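Local atomic coordinates of nucleoporin p58/p45 (Homo sapiens, PDB entry 4JO7), a protein that probably serves as a structural component of the nuclear pore complex, the assembly required for trafficking across the nuclear membrane. Residues E27-L32 / D45-M50. Sequence-based numbering, arbitrary orientation.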
ATOM      1  N   GLU F  27      29.994  -2.830   4.748  1.00 31.65           N
ATOM      2  CA  GLU F  27      31.355  -3.329   4.588  1.00 45.72           C
ATOM      3  C   GLU F  27      31.900  -2.992   3.205  1.00 48.79           C
ATOM      4  O   GLU F  27      33.103  -2.792   3.034  1.00 44.50           O
ATOM      5  CB  GLU F  27      31.413  -4.839   4.820  1.00 55.64           C
ATOM      6  CG  GLU F  27      32.820  -5.418   4.736  1.00 64.53           C
ATOM      7  CD  GLU F  27      33.781  -4.758   5.709  1.00 72.03           C
ATOM      8  OE1 GLU F  27      33.305  -4.096   6.658  1.00 60.40           O
ATOM      9  OE2 GLU F  27      35.010  -4.895   5.521  1.00 62.44           O
ATOM     10  N   LEU F  28      31.012  -2.939   2.216  1.00 39.81           N
ATOM     11  CA  LEU F  28      31.392  -2.511   0.875  1.00 41.11           C
ATOM     12  C   LEU F  28      31.798  -1.042   0.882  1.00 41.40           C
ATOM     13  O   LEU F  28      32.647  -0.621   0.098  1.00 50.42           O
ATOM     14  CB  LEU F  28      30.236  -2.715  -0.105  1.00 40.28           C
ATOM     15  CG  LEU F  28      30.206  -3.987  -0.959  1.00 45.56           C
ATOM     16  CD1 LEU F  28      31.123  -5.074  -0.418  1.00 57.71           C
ATOM     17  CD2 LEU F  28      28.779  -4.497  -1.073  1.00 41.13           C
ATOM     18  N   GLU F  29      31.197  -0.268   1.781  1.00 36.99           N
ATOM     19  CA  GLU F  29      31.391   1.178   1.794  1.00 34.80           C
ATOM     20  C   GLU F  29      32.711   1.604   2.425  1.00 44.63           C
ATOM     21  O   GLU F  29      33.428   2.432   1.868  1.00 58.14           O
ATOM     22  CB  GLU F  29      30.235   1.863   2.517  1.00 41.39           C
ATOM     23  CG  GLU F  29      28.975   1.953   1.690  1.00 34.76           C
ATOM     24  CD  GLU F  29      27.850   2.621   2.440  1.00 35.10           C
ATOM     25  OE1 GLU F  29      27.759   2.423   3.671  1.00 39.00           O
ATOM     26  OE2 GLU F  29      27.066   3.351   1.801  1.00 30.28           O
ATOM     27  N   ASN F  30      33.038   1.047   3.586  1.00 52.44           N
ATOM     28  CA  ASN F  30      34.300   1.391   4.235  1.00 57.46           C
ATOM     29  C   ASN F  30      35.509   1.033   3.367  1.00 50.60           C
ATOM     30  O   ASN F  30      36.637   1.424   3.667  1.00 66.23           O
ATOM     31  CB  ASN F  30      34.316   0.955   5.706  1.00 61.99           C
ATOM     32  CG  ASN F  30      33.679  -0.400   5.927  1.00 58.29           C
ATOM     33  OD1 ASN F  30      33.962  -1.360   5.211  1.00 69.90           O
ATOM     34  ND2 ASN F  30      32.800  -0.482   6.921  1.00 52.39           N
ATOM     35  N   HIS F  31      35.254   0.324   2.270  1.00 52.23           N
ATOM     36  CA  HIS F  31      36.299  -0.051   1.334  1.00 59.21           C
ATOM     37  C   HIS F  31      36.284   0.826   0.112  1.00 66.03           C
ATOM     38  O   HIS F  31      36.835   0.458  -0.948  1.00 62.77           O
ATOM     39  CB  HIS F  31      36.144  -1.514   0.928  1.00 64.10           C
ATOM     40  CG  HIS F  31      37.193  -2.424   1.521  1.00 66.06           C
ATOM     41  ND1 HIS F  31      37.645  -3.518   0.883  1.00 64.15           N
ATOM     42  CD2 HIS F  31      37.876  -2.365   2.735  1.00 78.65           C
ATOM     43  CE1 HIS F  31      38.570  -4.131   1.645  1.00 62.77           C
ATOM     44  NE2 HIS F  31      38.710  -3.425   2.778  1.00 77.00           N
ATOM     45  N   LEU F  32      35.661   1.994   0.235  1.00 51.20           N
ATOM     46  CA  LEU F  32      35.601   2.968  -0.850  1.00 35.96           C
ATOM     47  C   LEU F  32      36.830   3.862  -0.833  1.00 44.22           C
ATOM     48  O   LEU F  32      37.215   4.371   0.218  1.00 42.34           O
ATOM     49  CB  LEU F  32      34.364   3.855  -0.708  1.00 45.91           C
ATOM     50  CG  LEU F  32      33.049   3.375  -1.320  1.00 37.33           C
ATOM     51  CD1 LEU F  32      33.014   1.875  -1.420  1.00 48.82           C
ATOM     52  CD2 LEU F  32      31.898   3.881  -0.485  1.00 44.23           C
ATOM     53  N   ASP F  45      30.032   9.984   4.855  1.00 24.37           N
ATOM     54  CA  ASP F  45      28.930  10.681   4.205  1.00 28.18           C
ATOM     55  C   ASP F  45      28.036   9.681   3.489  1.00 29.49           C
ATOM     56  O   ASP F  45      26.805   9.752   3.566  1.00 24.09           O
ATOM     57  CB  ASP F  45      29.449  11.699   3.189  1.00 37.71           C
ATOM     58  CG  ASP F  45      29.978  12.960   3.837  1.00 50.69           C
ATOM     59  OD1 ASP F  45      29.477  13.333   4.918  1.00 40.10           O
ATOM     60  OD2 ASP F  45      30.889  13.587   3.253  1.00 45.39           O
ATOM     61  N   LEU F  46      28.668   8.766   2.763  1.00 26.48           N
ATOM     62  CA  LEU F  46      27.944   7.748   2.015  1.00 23.37           C
ATOM     63  C   LEU F  46      27.206   6.829   2.971  1.00 20.93           C
ATOM     64  O   LEU F  46      26.053   6.466   2.732  1.00 20.73           O
ATOM     65  CB  LEU F  46      28.909   6.941   1.150  1.00 28.91           C
ATOM     66  CG  LEU F  46      29.455   7.662  -0.084  1.00 24.75           C
ATOM     67  CD1 LEU F  46      30.664   6.930  -0.618  1.00 37.94           C
ATOM     68  CD2 LEU F  46      28.399   7.766  -1.167  1.00 24.85           C
ATOM     69  N   SER F  47      27.869   6.465   4.063  1.00 19.87           N
ATOM     70  CA  SER F  47      27.289   5.564   5.056  1.00 21.00           C
ATOM     71  C   SER F  47      26.022   6.150   5.676  1.00 19.97           C
ATOM     72  O   SER F  47      25.026   5.446   5.844  1.00 25.23           O
ATOM     73  CB  SER F  47      28.303   5.254   6.156  1.00 28.34           C
ATOM     74  OG  SER F  47      29.454   4.627   5.619  1.00 43.60           O
HETATM   75  N   MSE F  48      26.059   7.441   5.993  1.00 18.06           N
HETATM   76  CA  MSE F  48      24.912   8.122   6.567  1.00 24.85           C
HETATM   77  C   MSE F  48      23.770   8.119   5.590  1.00 22.09           C
HETATM   78  O   MSE F  48      22.618   7.829   5.981  1.00 21.79           O
HETATM   79  CB  MSE F  48      25.287   9.559   6.911  1.00 25.25           C
HETATM   80  CG  MSE F  48      26.100   9.618   8.199  1.00 53.35           C
HETATM   81 SE   MSE F  48      26.658  11.474   8.550  1.00 76.49          SE
HETATM   82  CE  MSE F  48      24.881  12.225   8.948  1.00 60.44           C
ATOM     83  N   ALA F  49      24.058   8.433   4.331  1.00 17.52           N
ATOM     84  CA  ALA F  49      23.042   8.427   3.281  1.00 25.91           C
ATOM     85  C   ALA F  49      22.415   7.042   3.114  1.00 19.32           C
ATOM     86  O   ALA F  49      21.191   6.915   2.996  1.00 14.88           O
ATOM     87  CB  ALA F  49      23.634   8.902   1.968  1.00 25.85           C
HETATM   88  N   MSE F  50      23.250   6.008   3.117  1.00 14.93           N
HETATM   89  CA  MSE F  50      22.777   4.643   2.964  1.00 13.54           C
HETATM   90  C   MSE F  50      21.907   4.251   4.127  1.00 17.76           C
HETATM   91  O   MSE F  50      20.910   3.522   3.940  1.00 19.35           O
HETATM   92  CB  MSE F  50      23.969   3.697   2.881  1.00 19.83           C
HETATM   93  CG  MSE F  50      23.512   2.253   2.711  1.00 16.80           C
HETATM   94 SE   MSE F  50      22.323   2.110   1.147  1.00 24.71          SE
HETATM   95  CE  MSE F  50      23.597   2.725  -0.223  1.00 16.55           C
TER
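Glu29 reaches from near the C-terminal end of helix 2-29 onto Leu46, Ser47 and Met50 at the start of helix 43-85, near the connection that turns the chain into an antiparallel helical hairpin. The backbones come nearest at Glu29 and Ser47, whose CA atoms are 6.8 Å apart, a gap that a long side chain can bridge. Beyond CG the glutamate chain is extended (chi2 179°), which carries its carboxylate across to the second helix. Glu29 OE2 sits 3.3 Å from CB of the selenomethionine Met50, which gives the carboxylate an apolar flank while packing on Tyr81 of the second subunit. Glu29 OE1 lies 3.4 Å from Ser47 OG. Serine suits this place because it is small enough to let the carboxylate approach, and its hydroxyl is hydrogen-bonded to Pro43 O one turn back. Glu29 is buried, and its OE2 is hydrogen-bonded to Tyr81 OH of the second subunit, so a polar group between the helices also ties the hairpin to its neighbour. An alanine in place of Glu29 would probably leave that tyrosine hydroxyl without its carboxylate partner and open a gap beside Ser47 and Met50. Past Glu29 a type I beta turn, with Leu32 N bonded to Glu29 O at 2.8 Å, ends with Leu32 facing helix 43-85. Its branched apolar side chain suits a place where Leu46 turns an apolar branch toward it. The two leucines cross obliquely and touch through single methyls, Leu32 CD2 lying an unusually tight 3.3 Å from Leu46 CD1.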